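Local structure of DyP-type peroxidase (Thermobifida cellulosilytica, 4GS1) at residues 77-82 against 169-174; 147-152 against 174-179; 133-138 against 357-362; 114-119 against 123-128; 154-159 against 186-191. The protein is a haem peroxidase of the dye-decolourising (DyP) type, which probably uses hydrogen peroxide to oxidise dyes and other reducing substrates. All blocks are in the same frame, centred on the assembly; numbering follows the deposited sequence. Where two conformers were deposited one is given.

Interaction 1 (77-82 against 169-174); sequences LRTWAE and VAATAP
T172 lays its methyl over the indole of W80, a CH-pi contact between helix 66-90 and the C-terminal part of helix 158-172. CG2 of T172 stands 3.6 Å from the centroid of the W80 five-membered ring, 26° off the ring normal, and is displaced toward the rim, closest to NE1. With T172 OG1 held between its own backbone N and carbonyl carbon (chi1 54°), CG2 is the branch carried onto the ring. The apolar remainder is small: T79 CG2 touches A171 CB at 3.8 Å, and T79 and T172 run alongside each other, pointing opposite ways, with T79 CG2 3.8 Å from T172 CG2. The polar ends are held by residues beyond this contact. W80 NE1 donates to L168 O one turn back on helix 158-172, T172 OG1 pairs with T176 OG1, and T79 OG1 bonds to T75 O of its own helix. The two helices are those of the ferredoxin-like N-terminal domain, lying on its antiparallel sheet: W80 dips toward the strands, meeting I109, L149, L151 and T176 with its side chain and F56 ring to ring, while V169, turned from helix 66-90, packs on W328 of the second subunit.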
# COMPACT_ATOMS: atom_id res chain seq x y z
N LEU B 77 -4.61 -11.78 23.73
CA LEU B 77 -4.64 -12.99 22.91
C LEU B 77 -6.06 -13.55 22.73
O LEU B 77 -6.44 -13.96 21.63
CB LEU B 77 -3.70 -14.05 23.50
CG LEU B 77 -2.20 -13.74 23.43
CD1 LEU B 77 -1.42 -14.66 24.34
CD2 LEU B 77 -1.67 -13.86 22.00
N ARG B 78 -6.85 -13.56 23.81
CA ARG B 78 -8.24 -14.02 23.72
C ARG B 78 -9.08 -13.11 22.85
O ARG B 78 -9.86 -13.57 22.02
CB ARG B 78 -8.89 -14.14 25.11
CG ARG B 78 -10.31 -14.73 25.04
CD ARG B 78 -11.17 -14.40 26.26
NE ARG B 78 -10.39 -14.20 27.47
CZ ARG B 78 -10.21 -13.02 28.06
NH1 ARG B 78 -10.77 -11.93 27.55
NH2 ARG B 78 -9.47 -12.93 29.16
N THR B 79 -8.92 -11.80 23.03
CA THR B 79 -9.68 -10.84 22.26
C THR B 79 -9.40 -10.96 20.76
O THR B 79 -10.34 -11.01 19.96
CB THR B 79 -9.41 -9.40 22.75
OG1 THR B 79 -9.84 -9.29 24.12
CG2 THR B 79 -10.17 -8.39 21.90
N TRP B 80 -8.13 -11.02 20.39
CA TRP B 80 -7.78 -11.18 18.98
C TRP B 80 -8.31 -12.50 18.43
O TRP B 80 -8.76 -12.56 17.29
CB TRP B 80 -6.27 -11.10 18.77
CG TRP B 80 -5.67 -9.71 18.90
CD1 TRP B 80 -6.28 -8.51 18.63
CD2 TRP B 80 -4.34 -9.41 19.33
NE1 TRP B 80 -5.39 -7.48 18.87
CE2 TRP B 80 -4.20 -8.00 19.30
CE3 TRP B 80 -3.25 -10.19 19.73
CZ2 TRP B 80 -3.01 -7.36 19.66
CZ3 TRP B 80 -2.07 -9.55 20.10
CH2 TRP B 80 -1.96 -8.15 20.06
N ALA B 81 -8.25 -13.56 19.23
CA ALA B 81 -8.75 -14.85 18.77
C ALA B 81 -10.26 -14.81 18.54
O ALA B 81 -10.76 -15.38 17.57
CB ALA B 81 -8.40 -15.95 19.76
N GLU B 82 -10.98 -14.13 19.43
CA GLU B 82 -12.43 -13.98 19.27
C GLU B 82 -12.78 -13.21 18.00
O GLU B 82 -13.69 -13.60 17.25
CB GLU B 82 -13.05 -13.29 20.49
CG GLU B 82 -13.03 -14.15 21.74
CD GLU B 82 -13.41 -13.39 22.99
OE1 GLU B 82 -13.45 -12.14 22.94
OE2 GLU B 82 -13.66 -14.05 24.02
N VAL B 169 -6.78 -3.86 16.05
CA VAL B 169 -5.93 -2.99 16.86
C VAL B 169 -6.76 -2.26 17.91
O VAL B 169 -6.37 -2.16 19.07
CB VAL B 169 -5.17 -1.99 15.98
CG1 VAL B 169 -4.43 -0.97 16.84
CG2 VAL B 169 -4.19 -2.73 15.08
N ALA B 170 -7.93 -1.77 17.51
CA ALA B 170 -8.78 -1.02 18.43
C ALA B 170 -9.35 -1.94 19.51
O ALA B 170 -9.64 -1.48 20.62
CB ALA B 170 -9.89 -0.34 17.67
N ALA B 171 -9.50 -3.22 19.19
CA ALA B 171 -10.13 -4.17 20.11
C ALA B 171 -9.33 -4.37 21.40
O ALA B 171 -9.91 -4.63 22.45
CB ALA B 171 -10.39 -5.51 19.43
N THR B 172 -8.00 -4.25 21.31
CA THR B 172 -7.15 -4.53 22.47
C THR B 172 -6.49 -3.30 23.07
O THR B 172 -5.73 -3.41 24.04
CB THR B 172 -6.07 -5.58 22.13
OG1 THR B 172 -5.33 -5.15 20.98
CG2 THR B 172 -6.71 -6.93 21.83
N ALA B 173 -6.76 -2.13 22.50
CA ALA B 173 -6.33 -0.88 23.12
C ALA B 173 -7.18 -0.69 24.37
O ALA B 173 -8.37 -0.98 24.36
CB ALA B 173 -6.53 0.28 22.15
N PRO B 174 -6.59 -0.19 25.47
CA PRO B 174 -5.21 0.28 25.56
C PRO B 174 -4.27 -0.74 26.19
O PRO B 174 -3.14 -0.37 26.51
CB PRO B 174 -5.34 1.48 26.50
CG PRO B 174 -6.42 1.05 27.47
CD PRO B 174 -7.36 0.14 26.69

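Interaction 2 (147-152 against 174-179)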
# COMPACT_ATOMS: atom_id res chain seq x y z
N GLY B 147 9.09 -7.01 19.64
CA GLY B 147 7.68 -6.89 19.99
C GLY B 147 7.23 -7.99 20.93
O GLY B 147 7.68 -9.13 20.81
N ASP B 148 6.35 -7.66 21.87
CA ASP B 148 5.79 -8.67 22.76
C ASP B 148 4.81 -9.60 22.03
O ASP B 148 4.69 -10.79 22.36
CB ASP B 148 5.03 -8.01 23.92
CG ASP B 148 5.94 -7.25 24.87
OD1 ASP B 148 7.16 -7.53 24.97
OD2 ASP B 148 5.41 -6.34 25.55
N LEU B 149 4.08 -9.04 21.07
CA LEU B 149 2.98 -9.72 20.39
C LEU B 149 2.94 -9.34 18.92
O LEU B 149 3.46 -8.28 18.53
CB LEU B 149 1.64 -9.32 21.03
CG LEU B 149 1.44 -9.75 22.48
CD1 LEU B 149 0.35 -8.91 23.15
CD2 LEU B 149 1.09 -11.23 22.54
N MET B 150 2.31 -10.18 18.11
CA MET B 150 2.25 -9.96 16.66
C MET B 150 0.89 -10.33 16.08
O MET B 150 0.28 -11.33 16.48
CB MET B 150 3.36 -10.79 16.00
CG MET B 150 3.50 -10.60 14.51
SD MET B 150 2.43 -11.67 13.54
CE MET B 150 2.74 -13.27 14.27
N LEU B 151 0.40 -9.52 15.14
CA LEU B 151 -0.69 -9.93 14.27
C LEU B 151 -0.18 -9.89 12.82
O LEU B 151 0.48 -8.93 12.42
CB LEU B 151 -1.92 -9.02 14.40
CG LEU B 151 -2.74 -9.12 15.69
CD1 LEU B 151 -3.87 -8.10 15.66
CD2 LEU B 151 -3.29 -10.53 15.85
N GLN B 152 -0.45 -10.95 12.06
CA GLN B 152 -0.29 -10.90 10.61
C GLN B 152 -1.71 -10.94 10.06
O GLN B 152 -2.44 -11.90 10.32
CB GLN B 152 0.51 -12.09 10.08
CG GLN B 152 0.64 -12.11 8.54
CD GLN B 152 1.29 -13.36 7.99
OE1 GLN B 152 0.96 -14.49 8.38
NE2 GLN B 152 2.20 -13.18 7.05
N PRO B 174 -6.59 -0.19 25.47
CA PRO B 174 -5.21 0.28 25.56
C PRO B 174 -4.27 -0.74 26.19
O PRO B 174 -3.14 -0.37 26.51
CB PRO B 174 -5.34 1.48 26.50
CG PRO B 174 -6.42 1.05 27.47
CD PRO B 174 -7.36 0.14 26.69
N THR B 175 -4.69 -2.00 26.38
CA THR B 175 -3.74 -2.93 26.97
C THR B 175 -2.53 -3.22 26.05
O THR B 175 -1.45 -3.54 26.54
CB THR B 175 -4.37 -4.23 27.57
OG1 THR B 175 -3.87 -5.38 26.89
CG2 THR B 175 -5.89 -4.19 27.50
N THR B 176 -2.72 -3.06 24.74
CA THR B 176 -1.64 -3.18 23.76
C THR B 176 -1.35 -1.83 23.10
O THR B 176 -2.24 -0.99 22.99
CB THR B 176 -1.96 -4.19 22.65
OG1 THR B 176 -3.20 -3.83 22.02
CG2 THR B 176 -2.07 -5.61 23.19
N THR B 177 -0.11 -1.65 22.65
CA THR B 177 0.30 -0.46 21.90
C THR B 177 1.08 -0.93 20.67
O THR B 177 1.91 -1.84 20.78
CB THR B 177 1.23 0.44 22.73
OG1 THR B 177 0.61 0.75 23.98
CG2 THR B 177 1.51 1.73 21.98
N VAL B 178 0.82 -0.34 19.51
CA VAL B 178 1.60 -0.68 18.32
C VAL B 178 3.06 -0.27 18.47
O VAL B 178 3.37 0.88 18.81
CB VAL B 178 1.01 -0.04 17.04
CG1 VAL B 178 1.94 -0.28 15.86
CG2 VAL B 178 -0.36 -0.64 16.73
N ARG B 179 3.97 -1.22 18.23
CA ARG B 179 5.40 -0.94 18.26
C ARG B 179 5.93 -0.57 16.88
O ARG B 179 6.58 0.47 16.70
CB ARG B 179 6.18 -2.15 18.81
CG ARG B 179 7.67 -1.92 18.98
CD ARG B 179 8.36 -3.18 19.56
NE ARG B 179 9.81 -2.97 19.68
CZ ARG B 179 10.40 -2.45 20.76
NH1 ARG B 179 9.67 -2.10 21.82
NH2 ARG B 179 11.71 -2.28 20.78
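L149 and T176 meet through one methyl each, CD1 of L149 lying 4.1 Å from CG2 of T176, where the side chains cross at about a right angle. Their strands, 149-155 and 176-185, are not neighbours: strand 50-58 runs between them in the antiparallel sheet of the ferredoxin-like domain, so no strand pairing joins them; L149 meets T176 side chain to side chain, and R179 meets the backbone of G147. The leucine-threonine pair is the buried, close-packed part. L77 of helix 66-90 covers L149, while F56 and A76 border T176. The T176 rotamer (chi1 56°) sets OG1 and CG2 on separate tasks, the hydroxyl turning to helix 158-172 and the methyl going to the leucine. The other part is looser and partly exposed. R179, extended from CG to NE, runs its aliphatic portion past G147, CD standing 3.8 Å from G147 CA. G147 adopts a positive phi of 136°, a conformation natural to a residue without a side chain. Next to it, a classic beta bulge sets D148 and L149 together opposite F56 of strand 50-58. The guanidinium is gripped elsewhere, NE by C145 O and NH1 by a salt bridge to D57 OD2. Because D57 OD1 also accepts from D148 N, this one aspartate on the intervening strand serves both segments. The chemistry is thus divided: the direct touches are van der Waals in kind, while D57 ties the two segments by polar bonds, and its negative charge probably offsets the closeness of R143 to R179.

Interaction 3 (133-138 against 357-362)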
# COMPACT_ATOMS: atom_id res chain seq x y z
N PRO B 133 20.71 -13.86 16.43
CA PRO B 133 22.05 -13.28 16.58
C PRO B 133 22.11 -11.93 15.89
O PRO B 133 21.26 -11.65 15.03
CB PRO B 133 22.95 -14.25 15.82
CG PRO B 133 22.15 -15.49 15.61
CD PRO B 133 20.72 -15.06 15.57
N GLU B 134 23.10 -11.12 16.25
CA GLU B 134 23.44 -9.95 15.45
C GLU B 134 24.27 -10.43 14.26
O GLU B 134 25.06 -11.36 14.39
CB GLU B 134 24.25 -8.95 16.28
CG GLU B 134 23.51 -8.45 17.51
CD GLU B 134 24.30 -7.42 18.30
OE1 GLU B 134 25.52 -7.30 18.07
OE2 GLU B 134 23.69 -6.72 19.14
N PHE B 135 24.07 -9.81 13.10
CA PHE B 135 24.88 -10.13 11.92
C PHE B 135 25.65 -8.89 11.48
O PHE B 135 25.18 -7.77 11.68
CB PHE B 135 23.99 -10.65 10.78
CG PHE B 135 23.16 -11.86 11.15
CD1 PHE B 135 23.71 -13.14 11.10
CD2 PHE B 135 21.84 -11.71 11.56
CE1 PHE B 135 22.95 -14.24 11.45
CE2 PHE B 135 21.08 -12.82 11.91
CZ PHE B 135 21.64 -14.08 11.86
N ALA B 136 26.82 -9.10 10.89
CA ALA B 136 27.70 -7.99 10.51
C ALA B 136 27.07 -6.98 9.54
O ALA B 136 27.40 -5.79 9.55
CB ALA B 136 29.02 -8.53 9.95
N THR B 137 26.16 -7.46 8.71
CA THR B 137 25.50 -6.62 7.72
C THR B 137 24.28 -5.88 8.27
O THR B 137 23.68 -5.07 7.56
CB THR B 137 25.04 -7.45 6.51
OG1 THR B 137 24.26 -8.55 6.97
CG2 THR B 137 26.24 -7.98 5.71
N ASP B 138 23.89 -6.16 9.52
CA ASP B 138 22.68 -5.54 10.09
C ASP B 138 22.75 -4.02 10.02
O ASP B 138 23.80 -3.44 10.27
CB ASP B 138 22.50 -5.91 11.56
CG ASP B 138 21.99 -7.32 11.79
OD1 ASP B 138 21.60 -8.01 10.82
OD2 ASP B 138 21.96 -7.74 12.97
N SER B 357 25.41 -17.92 6.63
CA SER B 357 26.12 -18.17 5.37
C SER B 357 26.11 -16.96 4.44
O SER B 357 27.13 -16.62 3.84
CB SER B 357 25.56 -19.40 4.64
OG SER B 357 25.80 -20.59 5.39
N LEU B 358 24.96 -16.30 4.31
CA LEU B 358 24.89 -15.16 3.39
C LEU B 358 25.84 -14.06 3.84
O LEU B 358 26.52 -13.43 3.02
CB LEU B 358 23.46 -14.62 3.29
CG LEU B 358 22.39 -15.62 2.86
CD1 LEU B 358 21.02 -14.92 2.82
CD2 LEU B 358 22.72 -16.27 1.51
N VAL B 359 25.90 -13.84 5.14
CA VAL B 359 26.76 -12.80 5.69
C VAL B 359 28.23 -13.19 5.63
O VAL B 359 29.06 -12.45 5.10
CB VAL B 359 26.36 -12.48 7.16
CG1 VAL B 359 27.34 -11.49 7.77
CG2 VAL B 359 24.95 -11.93 7.21
N GLU B 360 28.55 -14.37 6.15
CA GLU B 360 29.95 -14.77 6.29
C GLU B 360 30.63 -15.23 5.01
O GLU B 360 31.86 -15.18 4.90
CB GLU B 360 30.09 -15.85 7.38
CG GLU B 360 29.65 -15.37 8.76
CD GLU B 360 29.55 -16.49 9.78
OE1 GLU B 360 29.98 -17.62 9.48
OE2 GLU B 360 29.04 -16.23 10.89
N GLN B 361 29.84 -15.69 4.04
CA GLN B 361 30.42 -16.13 2.78
C GLN B 361 30.27 -15.11 1.65
O GLN B 361 30.60 -15.39 0.50
CB GLN B 361 29.86 -17.50 2.37
CG GLN B 361 30.08 -18.56 3.45
CD GLN B 361 29.51 -19.91 3.06
OE1 GLN B 361 28.62 -20.43 3.73
NE2 GLN B 361 30.03 -20.49 1.99
N GLY B 362 29.77 -13.91 1.99
CA GLY B 362 29.80 -12.79 1.07
C GLY B 362 28.83 -12.83 -0.10
O GLY B 362 29.22 -12.55 -1.24
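V359 pushes its two methyls into the turn formed by F135, A136 and T137, and supplies most of the surface buried here. CG2 meets T137 OG1 at 3.5 Å, the two side chains meeting end to end, a van der Waals touch between methyl and hydroxyl. The same methyl lies 3.9 Å from F135 CB. CG1, anti to the backbone N of V359 (chi1 175°), goes to A136 instead, 4.0 Å from its CB, so the fork of the valine spans three consecutive residues. The receiving surface is a type I beta turn from F135 to D138, closed by D138 N donating to F135 O over 3.0 Å. A second bond braces it: F135 N points almost straight at D138 OD2, at 3.0 Å with an N-H...O angle of 178°, and meets that oxygen from above the carboxylate plane. The turn belongs to the long connection from helix 113-118 to strand 149-155 in the N-terminal half of the protein, whereas V359 sits in the last turn of helix 351-360 in the C-terminal half; the contact therefore joins the two halves. Further out, the other carboxylate oxygen, D138 OD1, lies at the edge of the F135 ring in its plane and makes a salt bridge to R245. The F135 side chain also touches Q355 and R356 of the helix. L358, next to V359, touches the haem and packs on H303 and L306, its carbonyl oxygen being held by N366 ND2.

Interaction 4 (114-119 against 123-128); sequences SLLEAM and DRRPDA
L116 and R125 bring their CA atoms to 6.9 Å as the chain leaves helix 113-118 and, after a short link, doubles back past its side in a path with short 3-10 pieces at 123-124 and 127-128. L116 fills the apolar part with CD2, which sits 3.6 Å from R125 CA and equally close to R124 O, while R125 CB lies a little further from the same methyl. This is a side-chain tip pressed on backbone, and the peptide it presses on is held from elsewhere, because R124 O accepts from W235 NE1. The segments open the long connection between the second and third strands of the ferredoxin-like domain, 106-111 and 149-155, and P126 packs on Y241 of strand 240-249. Nearer the solvent, R125 forms a salt bridge with E117, NH1 donating to OE2 over 2.9 Å at a bent N-H...O angle of 145°. The oxygen is met on its anti side and lies near the guanidinium plane, although the carboxylate and guanidinium planes are turned 45° apart. The R125 chain, extended from CG to NE, reaches across to helix 113-118, and E117 folds at chi2 (-51°) to bring its carboxylate across it. NH2 of the same guanidinium bonds D131 OD2 and L129 O, so that R125 bridges two acids. R124 turns its own polar end away, giving NE to A232 O and NH2 to D391 O, and L392 of the C-terminal helix packs against L116.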
# COMPACT_ATOMS: atom_id res chain seq x y z
N SER B 114 10.09 -11.55 24.50
CA SER B 114 10.01 -10.51 25.52
C SER B 114 8.70 -10.55 26.33
O SER B 114 8.65 -10.04 27.45
CB SER B 114 10.20 -9.13 24.90
OG SER B 114 9.24 -8.91 23.87
N LEU B 115 7.66 -11.15 25.76
CA LEU B 115 6.41 -11.34 26.51
C LEU B 115 6.66 -12.29 27.67
O LEU B 115 6.20 -12.06 28.79
CB LEU B 115 5.30 -11.90 25.61
CG LEU B 115 3.94 -12.03 26.32
CD1 LEU B 115 3.27 -10.66 26.43
CD2 LEU B 115 3.03 -13.01 25.63
N LEU B 116 7.38 -13.37 27.39
CA LEU B 116 7.66 -14.36 28.43
C LEU B 116 8.54 -13.75 29.51
O LEU B 116 8.37 -14.04 30.70
CB LEU B 116 8.29 -15.63 27.83
CG LEU B 116 7.30 -16.60 27.17
CD1 LEU B 116 6.80 -16.10 25.80
CD2 LEU B 116 7.94 -17.97 27.02
N GLU B 117 9.47 -12.89 29.11
CA GLU B 117 10.30 -12.19 30.09
C GLU B 117 9.46 -11.29 31.00
O GLU B 117 9.63 -11.29 32.22
CB GLU B 117 11.43 -11.39 29.41
CG GLU B 117 12.43 -12.26 28.65
CD GLU B 117 12.98 -13.43 29.47
OE1 GLU B 117 13.22 -13.25 30.69
OE2 GLU B 117 13.17 -14.53 28.90
N ALA B 118 8.54 -10.53 30.41
CA ALA B 118 7.65 -9.66 31.18
C ALA B 118 6.76 -10.45 32.15
O ALA B 118 6.39 -9.94 33.21
CB ALA B 118 6.79 -8.81 30.26
N MET B 119 6.40 -11.68 31.77
CA MET B 119 5.57 -12.52 32.63
C MET B 119 6.40 -13.30 33.65
O MET B 119 5.84 -14.12 34.39
CB MET B 119 4.74 -13.51 31.80
CG MET B 119 3.78 -12.86 30.82
SD MET B 119 2.75 -14.03 29.91
CE MET B 119 3.98 -15.01 29.05
N ASP B 123 11.17 -19.91 32.17
CA ASP B 123 11.12 -21.37 32.21
C ASP B 123 10.18 -21.95 31.15
O ASP B 123 10.24 -23.15 30.86
CB ASP B 123 10.72 -21.86 33.61
CG ASP B 123 9.33 -21.41 34.01
OD1 ASP B 123 8.56 -22.25 34.53
OD2 ASP B 123 9.00 -20.22 33.81
N ARG B 124 9.32 -21.11 30.59
CA ARG B 124 8.39 -21.56 29.55
C ARG B 124 8.95 -21.29 28.15
O ARG B 124 8.31 -21.59 27.15
CB ARG B 124 7.04 -20.85 29.68
CG ARG B 124 6.41 -20.92 31.07
CD ARG B 124 6.05 -22.35 31.47
NE ARG B 124 5.21 -23.02 30.48
CZ ARG B 124 3.90 -22.80 30.33
NH1 ARG B 124 3.27 -21.92 31.10
NH2 ARG B 124 3.22 -23.47 29.41
N ARG B 125 10.16 -20.73 28.09
CA ARG B 125 10.72 -20.28 26.82
C ARG B 125 11.53 -21.36 26.11
O ARG B 125 12.59 -21.74 26.60
CB ARG B 125 11.60 -19.05 27.08
CG ARG B 125 12.05 -18.33 25.85
CD ARG B 125 12.61 -16.97 26.20
NE ARG B 125 13.18 -16.33 25.02
CZ ARG B 125 13.59 -15.07 24.96
NH1 ARG B 125 13.50 -14.29 26.03
NH2 ARG B 125 14.09 -14.59 23.83
N PRO B 126 11.03 -21.86 24.96
CA PRO B 126 11.77 -22.90 24.23
C PRO B 126 13.08 -22.35 23.68
O PRO B 126 13.17 -21.15 23.42
CB PRO B 126 10.83 -23.25 23.07
CG PRO B 126 9.46 -22.76 23.50
CD PRO B 126 9.74 -21.54 24.32
N ASP B 127 14.08 -23.21 23.52
CA ASP B 127 15.35 -22.79 22.92
C ASP B 127 15.13 -22.13 21.55
O ASP B 127 15.87 -21.22 21.17
CB ASP B 127 16.30 -23.98 22.77
CG ASP B 127 16.88 -24.45 24.09
OD1 ASP B 127 16.72 -23.75 25.11
OD2 ASP B 127 17.50 -25.53 24.09
N ALA B 128 14.13 -22.60 20.82
CA ALA B 128 13.84 -22.07 19.49
C ALA B 128 13.39 -20.61 19.52
O ALA B 128 13.41 -19.93 18.49
CB ALA B 128 12.81 -22.93 18.77

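Interaction 5 (154-159 against 186-191)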
# COMPACT_ATOMS: atom_id res chain seq x y z
N GLY B 154 -4.00 -10.72 6.55
CA GLY B 154 -3.85 -10.80 5.11
C GLY B 154 -5.20 -10.83 4.41
O GLY B 154 -6.17 -11.33 4.96
N ALA B 155 -5.25 -10.28 3.20
CA ALA B 155 -6.47 -10.35 2.40
C ALA B 155 -6.14 -10.07 0.95
O ALA B 155 -5.09 -9.52 0.65
CB ALA B 155 -7.50 -9.35 2.90
N GLU B 156 -7.04 -10.46 0.05
CA GLU B 156 -6.83 -10.24 -1.38
C GLU B 156 -7.26 -8.83 -1.78
O GLU B 156 -7.07 -8.42 -2.92
CB GLU B 156 -7.61 -11.30 -2.18
CG GLU B 156 -7.37 -11.33 -3.70
CD GLU B 156 -5.97 -11.80 -4.09
OE1 GLU B 156 -5.25 -12.38 -3.25
OE2 GLU B 156 -5.60 -11.60 -5.27
N ASP B 157 -7.83 -8.08 -0.84
CA ASP B 157 -8.29 -6.72 -1.11
C ASP B 157 -7.82 -5.76 -0.02
O ASP B 157 -7.90 -6.09 1.16
CB ASP B 157 -9.82 -6.70 -1.21
CG ASP B 157 -10.35 -5.33 -1.56
OD1 ASP B 157 -10.46 -5.03 -2.76
OD2 ASP B 157 -10.63 -4.55 -0.62
N PRO B 158 -7.31 -4.57 -0.41
CA PRO B 158 -6.72 -3.67 0.58
C PRO B 158 -7.74 -3.00 1.50
O PRO B 158 -7.39 -2.61 2.61
CB PRO B 158 -6.01 -2.62 -0.29
CG PRO B 158 -6.84 -2.58 -1.56
CD PRO B 158 -7.19 -4.04 -1.79
N MET B 159 -8.98 -2.85 1.05
CA MET B 159 -10.02 -2.25 1.90
C MET B 159 -10.53 -3.27 2.93
O MET B 159 -10.74 -2.93 4.10
CB MET B 159 -11.15 -1.69 1.05
CG MET B 159 -12.17 -0.92 1.83
SD MET B 159 -11.43 0.50 2.65
CE MET B 159 -12.77 1.68 2.43
N ARG B 186 1.65 -8.32 -3.17
CA ARG B 186 2.08 -9.10 -4.33
C ARG B 186 1.11 -8.77 -5.45
O ARG B 186 0.11 -8.08 -5.21
CB ARG B 186 1.97 -10.59 -4.05
CG ARG B 186 2.81 -11.07 -2.89
CD ARG B 186 2.44 -12.50 -2.52
NE ARG B 186 3.40 -13.09 -1.59
CZ ARG B 186 3.62 -14.40 -1.48
NH1 ARG B 186 2.93 -15.27 -2.22
NH2 ARG B 186 4.52 -14.86 -0.61
N ARG B 187 1.36 -9.27 -6.66
CA ARG B 187 0.38 -9.13 -7.73
C ARG B 187 -0.94 -9.78 -7.33
O ARG B 187 -0.96 -10.84 -6.67
CB ARG B 187 0.89 -9.71 -9.06
CG ARG B 187 0.60 -11.21 -9.30
CD ARG B 187 1.37 -12.13 -8.36
NE ARG B 187 1.21 -13.54 -8.76
CZ ARG B 187 0.16 -14.29 -8.45
NH1 ARG B 187 -0.84 -13.78 -7.75
NH2 ARG B 187 0.10 -15.56 -8.86
N THR B 188 -2.05 -9.15 -7.69
CA THR B 188 -3.35 -9.77 -7.43
C THR B 188 -3.63 -10.91 -8.40
O THR B 188 -3.16 -10.90 -9.55
CB THR B 188 -4.51 -8.75 -7.52
OG1 THR B 188 -4.53 -8.17 -8.84
CG2 THR B 188 -4.34 -7.65 -6.46
N ALA B 189 -4.40 -11.89 -7.94
CA ALA B 189 -4.81 -12.99 -8.81
C ALA B 189 -5.58 -12.45 -10.01
O ALA B 189 -5.48 -12.98 -11.11
CB ALA B 189 -5.67 -13.97 -8.03
N ALA B 190 -6.35 -11.39 -9.80
CA ALA B 190 -7.21 -10.86 -10.85
C ALA B 190 -6.40 -10.33 -12.03
O ALA B 190 -6.87 -10.34 -13.17
CB ALA B 190 -8.11 -9.77 -10.29
N ALA B 191 -5.18 -9.86 -11.76
CA ALA B 191 -4.33 -9.29 -12.80
C ALA B 191 -3.21 -10.24 -13.23
O ALA B 191 -2.29 -9.84 -13.94
CB ALA B 191 -3.75 -7.95 -12.34
O HOH W 1 -7.42 -10.65 -6.99
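E156 spans this buried contact to T188 and A189, and the residues before it lead the chain into place. G154 and A155 end strand 149-155, pairing by backbone with M106 and F50 on either side. At E156 the strand gives way to a loop, and the side chain sets out with CG anti to the backbone N (chi1 -173°), then bends at chi2. This brings OE2 to A189 N, which donates to it over 2.9 Å at a nearly straight N-H...O angle of 167°, arriving close to the line of the C-O bond. The same oxygen lies 3.6 Å from T188 CA and as near to A189 CB. A water also bonds to it, donating to E156 OE2 at 2.7 Å and accepting from A190 N at 3.1 Å. OE1, the other oxygen, receives A49 N. D157 follows as N-cap of helix 158-172: its OD2 accepts from M159 N over 2.9 Å, and from V160 N too. D157 OD1 accepts from T188 N of the second subunit, and the reverse bond, from this T188 N to D157 OD1 of that subunit, is also made. P158 and M159 then start the helix, P158 resting on F50. A carboxylate so buried, with backbone N-H groups at both oxygens and a water passing on a third, is probably ionised; its charge would probably be stabilised by the peptide N-H dipoles that donate to it, with R187 NH1 of opposite charge still 5.8 Å from E156 OE2.

Interactions 1 and 2 are one continuous piece of the N-terminal domain: they share P174 and touch where W80 and L77 meet L149, interaction 1 joining two helices and interaction 2 two strands beneath them, both mainly through methyls, with a ring face in interaction 1. Interaction 4 adjoins interaction 2 through S114 OG and D148 OD1, but adds a salt bridge nearer the solvent. Interaction 5, at the far end of the same sheet and helix 158-172, has all its touching residues buried and rests on one backbone N-H to carboxylate bond and a water bridge; like interaction 1, it touches the second subunit. Interaction 3, centred about 37 Å from interaction 1, alone joins the two halves of the chain, through apolar and methyl-hydroxyl touches.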